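Exopolygalacturonase (Yersinia enterocolitica, PDB 2UVF) hydrolyses polygalacturonate, the backbone of pectin, probably by cutting from a chain end, as an exo-acting glycoside hydrolase of family 28. Local coordinates at residues F72-L78 with S125-T129; P93-H97 with D284-R288; P537-G543 with T565-D571. All coordinates share one frame; numbering follows the deposited sequence.

Contact 1 (F72-L78 with S125-T129)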
ATOM      1  N   PHE A  72     -27.929  -0.812  -6.609  1.00 45.35           N
ATOM      2  CA  PHE A  72     -28.999  -0.821  -7.610  1.00 46.26           C
ATOM      3  C   PHE A  72     -28.580  -0.065  -8.861  1.00 46.97           C
ATOM      4  O   PHE A  72     -28.069   1.056  -8.772  1.00 46.90           O
ATOM      5  CB  PHE A  72     -30.268  -0.153  -7.060  1.00 46.38           C
ATOM      6  CG  PHE A  72     -30.637  -0.559  -5.655  1.00 46.30           C
ATOM      7  CD1 PHE A  72     -31.564  -1.575  -5.432  1.00 46.16           C
ATOM      8  CD2 PHE A  72     -30.098   0.107  -4.557  1.00 46.54           C
ATOM      9  CE1 PHE A  72     -31.925  -1.950  -4.147  1.00 45.23           C
ATOM     10  CE2 PHE A  72     -30.455  -0.267  -3.269  1.00 47.01           C
ATOM     11  CZ  PHE A  72     -31.376  -1.299  -3.065  1.00 46.51           C
ATOM     12  N   SER A  73     -28.791  -0.678 -10.023  1.00 48.27           N
ATOM     13  CA  SER A  73     -28.681   0.025 -11.295  1.00 49.45           C
ATOM     14  C   SER A  73     -30.099   0.294 -11.772  1.00 50.57           C
ATOM     15  O   SER A  73     -30.927  -0.634 -11.822  1.00 51.29           O
ATOM     16  CB  SER A  73     -27.907  -0.793 -12.327  1.00 49.53           C
ATOM     17  OG  SER A  73     -27.927  -0.179 -13.608  1.00 50.25           O
ATOM     18  N   ALA A  74     -30.384   1.552 -12.115  1.00 51.29           N
ATOM     19  CA  ALA A  74     -31.747   1.988 -12.460  1.00 51.98           C
ATOM     20  C   ALA A  74     -32.782   1.353 -11.521  1.00 52.35           C
ATOM     21  O   ALA A  74     -33.722   0.685 -11.966  1.00 53.00           O
ATOM     22  CB  ALA A  74     -32.070   1.700 -13.940  1.00 51.88           C
ATOM     23  N   GLY A  75     -32.559   1.534 -10.217  1.00 52.39           N
ATOM     24  CA  GLY A  75     -33.475   1.081  -9.166  1.00 51.77           C
ATOM     25  C   GLY A  75     -33.753  -0.407  -9.052  1.00 51.18           C
ATOM     26  O   GLY A  75     -34.577  -0.806  -8.243  1.00 50.81           O
ATOM     27  N   LYS A  76     -33.093  -1.225  -9.871  1.00 51.09           N
ATOM     28  CA  LYS A  76     -33.165  -2.682  -9.705  1.00 50.97           C
ATOM     29  C   LYS A  76     -31.932  -3.213  -8.961  1.00 50.43           C
ATOM     30  O   LYS A  76     -30.795  -2.853  -9.292  1.00 50.33           O
ATOM     31  CB  LYS A  76     -33.336  -3.414 -11.043  1.00 51.13           C
ATOM     32  CG  LYS A  76     -34.089  -4.754 -10.885  1.00 52.57           C
ATOM     33  CD  LYS A  76     -33.719  -5.802 -11.954  1.00 55.14           C
ATOM     34  CE  LYS A  76     -32.340  -6.429 -11.699  1.00 54.97           C
ATOM     35  NZ  LYS A  76     -31.254  -5.760 -12.481  1.00 55.58           N
ATOM     36  N   LEU A  77     -32.176  -4.065  -7.962  1.00 49.50           N
ATOM     37  CA  LEU A  77     -31.120  -4.614  -7.111  1.00 48.87           C
ATOM     38  C   LEU A  77     -30.098  -5.448  -7.892  1.00 48.30           C
ATOM     39  O   LEU A  77     -30.471  -6.377  -8.629  1.00 48.42           O
ATOM     40  CB  LEU A  77     -31.727  -5.430  -5.959  1.00 49.05           C
ATOM     41  CG  LEU A  77     -30.807  -6.130  -4.944  1.00 48.93           C
ATOM     42  CD1 LEU A  77     -30.094  -5.132  -4.017  1.00 47.29           C
ATOM     43  CD2 LEU A  77     -31.607  -7.127  -4.132  1.00 48.68           C
ATOM     44  N   LEU A  78     -28.817  -5.100  -7.730  1.00 47.27           N
ATOM     45  CA  LEU A  78     -27.712  -5.872  -8.309  1.00 46.61           C
ATOM     46  C   LEU A  78     -27.136  -6.881  -7.314  1.00 46.00           C
ATOM     47  O   LEU A  78     -26.600  -7.933  -7.705  1.00 45.72           O
ATOM     48  CB  LEU A  78     -26.612  -4.935  -8.843  1.00 46.84           C
ATOM     49  CG  LEU A  78     -27.009  -4.022 -10.011  1.00 46.56           C
ATOM     50  CD1 LEU A  78     -26.027  -2.878 -10.176  1.00 45.95           C
ATOM     51  CD2 LEU A  78     -27.140  -4.811 -11.310  1.00 47.01           C
ATOM     52  N   SER A 125     -24.080   3.478 -21.147  1.00 51.12           N
ATOM     53  CA  SER A 125     -24.304   4.200 -19.889  1.00 50.47           C
ATOM     54  C   SER A 125     -25.179   3.386 -18.928  1.00 49.92           C
ATOM     55  O   SER A 125     -26.112   2.700 -19.365  1.00 49.47           O
ATOM     56  CB  SER A 125     -24.972   5.549 -20.145  1.00 50.49           C
ATOM     57  OG  SER A 125     -24.019   6.576 -20.331  1.00 51.72           O
ATOM     58  N   TYR A 126     -24.861   3.469 -17.631  1.00 48.92           N
ATOM     59  CA  TYR A 126     -25.635   2.819 -16.568  1.00 48.14           C
ATOM     60  C   TYR A 126     -25.709   3.758 -15.375  1.00 48.09           C
ATOM     61  O   TYR A 126     -24.725   4.436 -15.056  1.00 48.73           O
ATOM     62  CB  TYR A 126     -24.992   1.504 -16.126  1.00 47.26           C
ATOM     63  CG  TYR A 126     -24.839   0.466 -17.212  1.00 47.18           C
ATOM     64  CD1 TYR A 126     -25.892  -0.390 -17.530  1.00 46.47           C
ATOM     65  CD2 TYR A 126     -23.634   0.321 -17.912  1.00 45.81           C
ATOM     66  CE1 TYR A 126     -25.762  -1.355 -18.535  1.00 46.24           C
ATOM     67  CE2 TYR A 126     -23.494  -0.646 -18.923  1.00 44.55           C
ATOM     68  CZ  TYR A 126     -24.564  -1.478 -19.225  1.00 45.76           C
ATOM     69  OH  TYR A 126     -24.460  -2.445 -20.207  1.00 45.84           O
ATOM     70  N   GLN A 127     -26.869   3.810 -14.728  1.00 47.61           N
ATOM     71  CA  GLN A 127     -27.041   4.593 -13.495  1.00 47.53           C
ATOM     72  C   GLN A 127     -26.904   3.660 -12.290  1.00 46.64           C
ATOM     73  O   GLN A 127     -27.180   2.463 -12.396  1.00 46.65           O
ATOM     74  CB  GLN A 127     -28.386   5.338 -13.508  1.00 48.01           C
ATOM     75  CG  GLN A 127     -28.621   6.344 -12.374  1.00 49.43           C
ATOM     76  CD  GLN A 127     -29.601   5.835 -11.304  1.00 51.54           C
ATOM     77  OE1 GLN A 127     -30.046   6.601 -10.444  1.00 53.09           O
ATOM     78  NE2 GLN A 127     -29.944   4.548 -11.360  1.00 51.73           N
ATOM     79  N   PHE A 128     -26.449   4.205 -11.162  1.00 45.43           N
ATOM     80  CA  PHE A 128     -26.142   3.413  -9.969  1.00 43.93           C
ATOM     81  C   PHE A 128     -26.512   4.176  -8.684  1.00 43.86           C
ATOM     82  O   PHE A 128     -26.211   5.377  -8.547  1.00 43.24           O
ATOM     83  CB  PHE A 128     -24.643   3.045  -9.920  1.00 43.09           C
ATOM     84  CG  PHE A 128     -24.166   2.140 -11.040  1.00 41.29           C
ATOM     85  CD1 PHE A 128     -24.567   0.803 -11.107  1.00 41.20           C
ATOM     86  CD2 PHE A 128     -23.259   2.614 -11.992  1.00 38.75           C
ATOM     87  CE1 PHE A 128     -24.108  -0.045 -12.136  1.00 40.04           C
ATOM     88  CE2 PHE A 128     -22.790   1.786 -13.014  1.00 37.77           C
ATOM     89  CZ  PHE A 128     -23.211   0.457 -13.091  1.00 40.10           C
ATOM     90  N   THR A 129     -27.179   3.486  -7.758  1.00 43.48           N
ATOM     91  CA  THR A 129     -27.306   3.976  -6.379  1.00 43.98           C
ATOM     92  C   THR A 129     -26.895   2.907  -5.355  1.00 43.70           C
ATOM     93  O   THR A 129     -26.851   1.717  -5.675  1.00 43.85           O
ATOM     94  CB  THR A 129     -28.730   4.530  -6.030  1.00 44.04           C
ATOM     95  OG1 THR A 129     -29.727   3.524  -6.251  1.00 44.63           O
ATOM     96  CG2 THR A 129     -29.053   5.784  -6.832  1.00 43.75           C
TER
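S73 CB comes obliquely to the F128 ring where a β-hairpin, strands 66-73 and 76-80, lies beside strand 125-134 in the antiparallel sheet of the fibronectin type III domain. F72 and T129 form a hydrogen-bonded antiparallel pair: F72 N donates to T129 O almost straight, at 178°, and T129 N returns a bond of 2.8 Å to F72 O. Their side chains share one face of the sheet, where T129 OG1 lies 3.8 Å from F72 CB and about as near to F72 CD2, while T129 O lies at the edge of the F72 ring, near its plane and close to CD2. Threonine, being β-branched, is a good strand former and suits this partly exposed position.

The other face belongs to F128. With CG beside its backbone N (chi1 -64°), its ring swings back toward the hairpin and offers an edge to L78, whose CD1 approaches in the ring plane, 3.9 Å from F128 CE1; the two side chains run at about a right angle. F128 is buried among I53, L55 and V117, with L78, backed by F115, at its margin.

At the hairpin's tip a type I' turn runs from S73 to K76, closed by K76 N donating to S73 O. Both corner residues, A74 and G75, have positive phi; glycine adopts this readily, A74 less so. S73 is small enough to fold back on the neighbouring strand. Its hydroxyl, turned away from its own backbone N (chi1 173°), donates to Q127 O over 3.0 Å, and A74 N adds a weak bond to that oxygen at 3.3 Å.

Contact 2 (P93-H97 with D284-R288). With NI (nickel (II) ion), chain J; SO4 (sulfate ion), chain G.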
ATOM      1  N   PRO A  93     -12.240 -13.381   1.691  1.00 25.18           N
ATOM      2  CA  PRO A  93     -12.229 -14.643   2.452  1.00 24.50           C
ATOM      3  C   PRO A  93     -11.321 -14.619   3.706  1.00 24.11           C
ATOM      4  O   PRO A  93     -11.630 -15.286   4.707  1.00 23.03           O
ATOM      5  CB  PRO A  93     -11.729 -15.672   1.433  1.00 24.42           C
ATOM      6  CG  PRO A  93     -11.063 -14.875   0.368  1.00 25.73           C
ATOM      7  CD  PRO A  93     -11.836 -13.598   0.283  1.00 25.76           C
ATOM      8  N   TYR A  94     -10.214 -13.868   3.638  1.00 23.62           N
ATOM      9  CA  TYR A  94      -9.332 -13.656   4.790  1.00 22.71           C
ATOM     10  C   TYR A  94      -9.974 -12.797   5.854  1.00 22.70           C
ATOM     11  O   TYR A  94      -9.820 -13.057   7.028  1.00 23.60           O
ATOM     12  CB  TYR A  94      -7.995 -13.060   4.347  1.00 21.79           C
ATOM     13  CG  TYR A  94      -7.114 -14.083   3.670  1.00 22.03           C
ATOM     14  CD1 TYR A  94      -6.232 -14.879   4.407  1.00 18.62           C
ATOM     15  CD2 TYR A  94      -7.172 -14.258   2.296  1.00 22.71           C
ATOM     16  CE1 TYR A  94      -5.429 -15.824   3.783  1.00 22.70           C
ATOM     17  CE2 TYR A  94      -6.390 -15.212   1.660  1.00 23.11           C
ATOM     18  CZ  TYR A  94      -5.515 -15.983   2.391  1.00 24.17           C
ATOM     19  OH  TYR A  94      -4.751 -16.922   1.712  1.00 21.75           O
ATOM     20  N   ILE A  95     -10.694 -11.767   5.440  1.00 22.85           N
ATOM     21  CA  ILE A  95     -11.415 -10.912   6.368  1.00 23.17           C
ATOM     22  C   ILE A  95     -12.502 -11.688   7.108  1.00 23.37           C
ATOM     23  O   ILE A  95     -12.693 -11.510   8.315  1.00 22.79           O
ATOM     24  CB  ILE A  95     -12.019  -9.659   5.646  1.00 23.61           C
ATOM     25  CG1 ILE A  95     -10.884  -8.742   5.166  1.00 23.21           C
ATOM     26  CG2 ILE A  95     -13.083  -8.935   6.554  1.00 23.28           C
ATOM     27  CD1 ILE A  95     -11.256  -7.856   3.996  1.00 21.75           C
ATOM     28  N   ASP A  96     -13.210 -12.568   6.402  1.00 22.88           N
ATOM     29  CA  ASP A  96     -14.271 -13.319   7.068  1.00 22.72           C
ATOM     30  C   ASP A  96     -13.694 -14.277   8.079  1.00 22.88           C
ATOM     31  O   ASP A  96     -14.191 -14.399   9.190  1.00 23.25           O
ATOM     32  CB  ASP A  96     -15.065 -14.110   6.070  1.00 23.43           C
ATOM     33  CG  ASP A  96     -16.020 -13.280   5.289  1.00 22.38           C
ATOM     34  OD1 ASP A  96     -16.183 -12.065   5.512  1.00 25.43           O
ATOM     35  OD2 ASP A  96     -16.626 -13.880   4.413  1.00 25.72           O
ATOM     36  N   HIS A  97     -12.619 -14.950   7.695  1.00 23.44           N
ATOM     37  CA  HIS A  97     -12.014 -15.945   8.546  1.00 23.57           C
ATOM     38  C   HIS A  97     -11.457 -15.300   9.808  1.00 24.01           C
ATOM     39  O   HIS A  97     -11.451 -15.912  10.885  1.00 23.24           O
ATOM     40  CB  HIS A  97     -10.958 -16.738   7.783  1.00 24.65           C
ATOM     41  CG  HIS A  97     -10.142 -17.618   8.669  1.00 25.12           C
ATOM     42  ND1 HIS A  97      -8.912 -17.234   9.162  1.00 24.57           N
ATOM     43  CD2 HIS A  97     -10.412 -18.822   9.217  1.00 25.52           C
ATOM     44  CE1 HIS A  97      -8.444 -18.188   9.947  1.00 26.78           C
ATOM     45  NE2 HIS A  97      -9.339 -19.158  10.010  1.00 27.13           N
ATOM     46  N   ASP A 284      -1.059 -21.129   4.874  1.00 24.41           N
ATOM     47  CA  ASP A 284      -1.643 -19.997   5.635  1.00 24.74           C
ATOM     48  C   ASP A 284      -2.908 -20.336   6.438  1.00 24.39           C
ATOM     49  O   ASP A 284      -3.277 -21.504   6.542  1.00 24.56           O
ATOM     50  CB  ASP A 284      -1.771 -18.697   4.795  1.00 24.72           C
ATOM     51  CG  ASP A 284      -2.979 -18.677   3.848  1.00 24.78           C
ATOM     52  OD1 ASP A 284      -3.967 -19.433   4.048  1.00 23.58           O
ATOM     53  OD2 ASP A 284      -2.944 -17.852   2.900  1.00 22.40           O
ATOM     54  N   GLU A 285      -3.527 -19.320   7.031  1.00 24.64           N
ATOM     55  CA  GLU A 285      -4.653 -19.475   7.975  1.00 24.73           C
ATOM     56  C   GLU A 285      -5.977 -19.897   7.285  1.00 24.95           C
ATOM     57  O   GLU A 285      -6.903 -20.390   7.934  1.00 24.52           O
ATOM     58  CB  GLU A 285      -4.838 -18.191   8.834  1.00 23.85           C
ATOM     59  CG  GLU A 285      -5.100 -16.887   8.045  1.00 23.53           C
ATOM     60  CD  GLU A 285      -3.832 -16.163   7.587  1.00 26.01           C
ATOM     61  OE1 GLU A 285      -2.728 -16.763   7.636  1.00 24.64           O
ATOM     62  OE2 GLU A 285      -3.937 -14.977   7.192  1.00 25.12           O
ATOM     63  N   LEU A 286      -6.058 -19.669   5.978  1.00 25.53           N
ATOM     64  CA  LEU A 286      -7.092 -20.265   5.131  1.00 25.88           C
ATOM     65  C   LEU A 286      -6.709 -21.649   4.590  1.00 25.75           C
ATOM     66  O   LEU A 286      -7.503 -22.300   3.893  1.00 25.96           O
ATOM     67  CB  LEU A 286      -7.392 -19.327   3.961  1.00 26.01           C
ATOM     68  CG  LEU A 286      -8.726 -18.586   3.962  1.00 27.12           C
ATOM     69  CD1 LEU A 286      -9.091 -18.141   5.303  1.00 29.90           C
ATOM     70  CD2 LEU A 286      -8.704 -17.453   2.993  1.00 24.08           C
ATOM     71  N   GLY A 287      -5.488 -22.076   4.892  1.00 26.09           N
ATOM     72  CA  GLY A 287      -4.928 -23.319   4.383  1.00 26.09           C
ATOM     73  C   GLY A 287      -4.415 -23.192   2.965  1.00 26.43           C
ATOM     74  O   GLY A 287      -4.263 -24.178   2.273  1.00 25.94           O
ATOM     75  N   ARG A 288      -4.171 -21.962   2.520  1.00 27.48           N
ATOM     76  CA  ARG A 288      -3.629 -21.708   1.182  1.00 28.13           C
ATOM     77  C   ARG A 288      -2.114 -21.668   1.294  1.00 28.40           C
ATOM     78  O   ARG A 288      -1.583 -21.478   2.383  1.00 28.88           O
ATOM     79  CB  ARG A 288      -4.182 -20.398   0.621  1.00 28.62           C
ATOM     80  CG  ARG A 288      -5.715 -20.398   0.476  1.00 28.39           C
ATOM     81  CD  ARG A 288      -6.134 -19.266  -0.386  1.00 29.79           C
ATOM     82  NE  ARG A 288      -7.571 -19.120  -0.387  1.00 32.36           N
ATOM     83  CZ  ARG A 288      -8.206 -18.068  -0.892  1.00 33.53           C
ATOM     84  NH1 ARG A 288      -7.506 -17.076  -1.425  1.00 34.74           N
ATOM     85  NH2 ARG A 288      -9.534 -18.010  -0.869  1.00 31.65           N
TER
HETATM   86 NI    NI J1613      -9.191 -20.964  11.103  1.00 32.95          NI
HETATM   87  S   SO4 G1610      -3.891 -15.262  -1.255  1.00 83.05           S
HETATM   88  O1  SO4 G1610      -4.708 -14.819  -2.389  1.00 82.61           O
HETATM   89  O2  SO4 G1610      -4.347 -16.586  -0.840  1.00 83.29           O
HETATM   90  O3  SO4 G1610      -2.466 -15.332  -1.575  1.00 82.31           O
HETATM   91  O4  SO4 G1610      -4.056 -14.299  -0.178  1.00 83.26           O
HETATM   92  O   HOH W   1      -7.125 -21.398  10.305  1.00 21.70           O
HETATM   93  O   HOH W   2      -8.640 -19.647  12.914  1.00 25.68           O
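D284, which faces Y94 across the contact, has its OD1 gripped by two backbone amides: L286 N at 2.9 Å and R288 N at 3.0 Å come from opposite faces of the carboxylate plane. The first bond makes an Asx turn, and the pair fixes the carboxylate while bracing the type I turn from D284 to G287. Aspartate suits this place because its short chain folds back over its own loop.

The other oxygen, OD2, is directed at the phenol of Y94, the carboxylate standing nearly perpendicular to the ring at its edge; the modelled separation is so short that it is doubtful. A sulfate, probably from the crystallisation liquor, is also close to this phenol, and R288 NH1 donates to SO4 O2 at 3.2 Å.

L286 supplies the apolar half. One methyl, CD2, sits over the centre of the Y94 ring, 3.4 Å from its centroid and 8° off the normal, a CH-pi contact, and also touches P93 CB. The other methyl, CD1, reaches H97 CB. The branched end of leucine thus serves P93 and Y94 with one methyl and H97, a helical turn on from Y94, with the other.

H97, its imidazole thrown away from its backbone N (chi1 170°), carries E285 O over one ring face and uses NE2 to bind a nickel ion at 2.1 Å. A nickel-bound water donates to E285 O at 2.6 Å, tying the loop to the metal.

E285 OE2 lies at the Y94 ring edge but is hydrogen-bonded to Y430 OH, while OE1 forms a salt bridge with R432. Helix 92-100 of the fibronectin type III region rests on the loop between strands 280-283 and 289-293, with F397 and Y430, from strands 397-399 and 430-431, meeting the Y94 ring.

Contact 3 (P537-G543 with T565-D571)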
ATOM      1  N   PRO A 537       6.169  -0.775  23.582  1.00 43.29           N
ATOM      2  CA  PRO A 537       4.886  -0.295  24.060  1.00 42.58           C
ATOM      3  C   PRO A 537       3.789  -0.453  23.018  1.00 41.96           C
ATOM      4  O   PRO A 537       4.053  -0.274  21.835  1.00 42.16           O
ATOM      5  CB  PRO A 537       5.155   1.188  24.335  1.00 42.63           C
ATOM      6  CG  PRO A 537       6.658   1.283  24.496  1.00 42.83           C
ATOM      7  CD  PRO A 537       7.162   0.318  23.506  1.00 43.35           C
ATOM      8  N   SER A 538       2.577  -0.774  23.466  1.00 40.89           N
ATOM      9  CA  SER A 538       1.433  -0.928  22.565  1.00 40.83           C
ATOM     10  C   SER A 538       1.168   0.342  21.764  1.00 40.58           C
ATOM     11  O   SER A 538       1.003   0.287  20.549  1.00 41.30           O
ATOM     12  CB  SER A 538       0.167  -1.373  23.332  1.00 40.74           C
ATOM     13  OG  SER A 538      -0.211  -0.461  24.355  1.00 38.99           O
ATOM     14  N   ILE A 539       1.104   1.475  22.455  1.00 40.29           N
ATOM     15  CA  ILE A 539       1.022   2.783  21.831  1.00 39.87           C
ATOM     16  C   ILE A 539       2.319   3.498  22.242  1.00 40.92           C
ATOM     17  O   ILE A 539       2.661   3.557  23.428  1.00 40.94           O
ATOM     18  CB  ILE A 539      -0.264   3.563  22.240  1.00 39.82           C
ATOM     19  CG1 ILE A 539      -1.527   2.802  21.804  1.00 39.12           C
ATOM     20  CG2 ILE A 539      -0.261   4.970  21.635  1.00 39.64           C
ATOM     21  CD1 ILE A 539      -2.883   3.472  22.172  1.00 38.18           C
ATOM     22  N   GLU A 540       3.076   3.969  21.258  1.00 41.58           N
ATOM     23  CA  GLU A 540       4.362   4.565  21.535  1.00 42.76           C
ATOM     24  C   GLU A 540       4.586   5.818  20.735  1.00 43.56           C
ATOM     25  O   GLU A 540       4.715   5.789  19.513  1.00 43.54           O
ATOM     26  CB  GLU A 540       5.513   3.587  21.312  1.00 42.95           C
ATOM     27  CG  GLU A 540       6.862   4.228  21.565  1.00 44.36           C
ATOM     28  CD  GLU A 540       8.015   3.292  21.356  1.00 47.56           C
ATOM     29  OE1 GLU A 540       7.870   2.348  20.551  1.00 47.38           O
ATOM     30  OE2 GLU A 540       9.073   3.502  22.000  1.00 49.96           O
ATOM     31  N   ILE A 541       4.634   6.921  21.467  1.00 44.89           N
ATOM     32  CA  ILE A 541       4.842   8.247  20.920  1.00 46.17           C
ATOM     33  C   ILE A 541       6.154   8.733  21.544  1.00 47.77           C
ATOM     34  O   ILE A 541       6.344   8.629  22.757  1.00 47.75           O
ATOM     35  CB  ILE A 541       3.615   9.159  21.251  1.00 45.95           C
ATOM     36  CG1 ILE A 541       2.359   8.649  20.506  1.00 45.29           C
ATOM     37  CG2 ILE A 541       3.893  10.604  20.911  1.00 45.47           C
ATOM     38  CD1 ILE A 541       1.029   8.981  21.156  1.00 42.86           C
ATOM     39  N   LYS A 542       7.081   9.194  20.704  1.00 50.07           N
ATOM     40  CA  LYS A 542       8.356   9.764  21.169  1.00 52.12           C
ATOM     41  C   LYS A 542       8.893  10.834  20.212  1.00 53.50           C
ATOM     42  O   LYS A 542       9.020  10.602  19.006  1.00 53.08           O
ATOM     43  CB  LYS A 542       9.422   8.682  21.362  1.00 52.23           C
ATOM     44  CG  LYS A 542      10.480   9.067  22.397  1.00 53.34           C
ATOM     45  CD  LYS A 542      11.904   8.666  22.003  1.00 54.49           C
ATOM     46  CE  LYS A 542      12.926   9.200  23.014  1.00 54.70           C
ATOM     47  NZ  LYS A 542      12.871  10.696  23.227  1.00 55.77           N
ATOM     48  N   GLY A 543       9.215  12.000  20.759  1.00 55.39           N
ATOM     49  CA  GLY A 543       9.804  13.079  19.977  1.00 58.07           C
ATOM     50  C   GLY A 543      11.190  13.416  20.484  1.00 60.02           C
ATOM     51  O   GLY A 543      12.025  12.526  20.678  1.00 60.11           O
ATOM     52  N   THR A 565       1.144  -4.914  25.797  1.00 29.85           N
ATOM     53  CA  THR A 565       1.997  -4.249  26.783  1.00 30.56           C
ATOM     54  C   THR A 565       1.477  -2.831  27.060  1.00 31.79           C
ATOM     55  O   THR A 565       0.695  -2.261  26.244  1.00 31.29           O
ATOM     56  CB  THR A 565       3.447  -4.142  26.297  1.00 29.99           C
ATOM     57  OG1 THR A 565       3.489  -3.295  25.152  1.00 31.29           O
ATOM     58  CG2 THR A 565       3.993  -5.475  25.944  1.00 28.65           C
ATOM     59  N   PRO A 566       1.880  -2.255  28.217  1.00 32.07           N
ATOM     60  CA  PRO A 566       1.556  -0.857  28.523  1.00 32.53           C
ATOM     61  C   PRO A 566       2.097   0.152  27.492  1.00 33.30           C
ATOM     62  O   PRO A 566       3.039  -0.155  26.765  1.00 32.74           O
ATOM     63  CB  PRO A 566       2.228  -0.647  29.892  1.00 32.94           C
ATOM     64  CG  PRO A 566       2.290  -2.021  30.500  1.00 32.52           C
ATOM     65  CD  PRO A 566       2.596  -2.910  29.330  1.00 32.06           C
ATOM     66  N   THR A 567       1.502   1.350  27.459  1.00 34.36           N
ATOM     67  CA  THR A 567       1.883   2.427  26.555  1.00 35.18           C
ATOM     68  C   THR A 567       3.167   3.133  27.011  1.00 36.69           C
ATOM     69  O   THR A 567       3.545   3.031  28.174  1.00 36.77           O
ATOM     70  CB  THR A 567       0.785   3.517  26.484  1.00 35.16           C
ATOM     71  OG1 THR A 567       0.640   4.139  27.772  1.00 35.32           O
ATOM     72  CG2 THR A 567      -0.571   2.938  26.007  1.00 34.33           C
ATOM     73  N   ALA A 568       3.808   3.854  26.087  1.00 37.52           N
ATOM     74  CA  ALA A 568       4.923   4.767  26.378  1.00 38.77           C
ATOM     75  C   ALA A 568       4.753   5.985  25.499  1.00 39.86           C
ATOM     76  O   ALA A 568       4.946   5.934  24.284  1.00 39.33           O
ATOM     77  CB  ALA A 568       6.296   4.103  26.142  1.00 38.77           C
ATOM     78  N   ILE A 569       4.351   7.083  26.123  1.00 41.53           N
ATOM     79  CA  ILE A 569       3.963   8.273  25.402  1.00 43.11           C
ATOM     80  C   ILE A 569       4.789   9.452  25.929  1.00 45.18           C
ATOM     81  O   ILE A 569       4.593   9.905  27.061  1.00 45.58           O
ATOM     82  CB  ILE A 569       2.415   8.490  25.509  1.00 42.95           C
ATOM     83  CG1 ILE A 569       1.675   7.303  24.844  1.00 41.11           C
ATOM     84  CG2 ILE A 569       1.994   9.860  24.926  1.00 41.25           C
ATOM     85  CD1 ILE A 569       0.255   7.074  25.307  1.00 38.18           C
ATOM     86  N   SER A 570       5.727   9.888  25.124  1.00 20.00           N
ATOM     87  CA  SER A 570       6.406  11.106  25.424  1.00 20.00           C
ATOM     88  C   SER A 570       6.467  12.165  24.380  1.00 20.00           C
ATOM     89  O   SER A 570       6.504  11.936  23.196  1.00 49.95           O
ATOM     90  CB  SER A 570       7.722  10.889  26.125  1.00 20.00           C
ATOM     91  OG  SER A 570       8.739  10.567  25.230  1.00 20.00           O
ATOM     92  N   ASP A 571       6.491  13.366  24.884  1.00 50.26           N
ATOM     93  CA  ASP A 571       6.579  14.549  24.025  1.00 50.24           C
ATOM     94  C   ASP A 571       5.325  14.762  23.207  1.00 49.59           C
ATOM     95  O   ASP A 571       5.372  14.882  21.980  1.00 49.51           O
ATOM     96  CB  ASP A 571       7.807  14.479  23.108  1.00 50.47           C
ATOM     97  CG  ASP A 571       9.086  14.222  23.872  1.00 52.15           C
ATOM     98  OD1 ASP A 571       9.265  14.798  24.969  1.00 53.85           O
ATOM     99  OD2 ASP A 571       9.918  13.433  23.380  1.00 54.38           O
TER
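P537 lays the CG of its ring against the methyl of A568, only 3.3 Å from A568 CB, closer than normal van der Waals contact; even so small a side chain is pressed close here. Next to this, S538 OG donates to T565 O at 2.8 Å, pinning the entry to the strands.

Strands 539-542 and 568-570 then run parallel, their axes 4.6 Å apart at closest and 23° askew. A568 N bonds to I539 O, I541 N to A568 O, and S570 N to I541 O at 2.8 Å. On one face I541 and I569 are in register. Both have CG2 turned away from the backbone N, and I541 CD1 settles 4.0 Å from I569 CG2; their branched, apolar chains suit a buried face. E540 points to the other face, where its OE1 bonds to Q493.

At the far end D571 OD2 accepts G543 N at 3.1 Å with its anti lone pair. G543 has phi -118° and psi -131°, an unusual combination that glycine reaches easily.

With strand 493-500 on one side and 593-594 on the other, equivalent residues stack coil upon coil, the hallmark of the right-handed parallel β-helix of family 28.

In the fold
The three contacts span both parts of the chain. Contact 1 lies in the antiparallel sheet of the fibronectin type III domain, contact 3 among the late parallel strands of the β-helix, and contact 2 between the two parts. Their centres are about 32 Å apart for contacts 1 and 2 and again for 2 and 3, but about 48 Å for 1 and 3; none touches another. Along the chain contacts 1 and 2 interlock, since 93-97 falls between 72-78 and 125-129, whereas contact 3 follows both. Helix 92-100, which comes between strands 76-80 and 125-134 in the sequence, thus docks the small domain on the β-helix that carries the sugar-binding pocket.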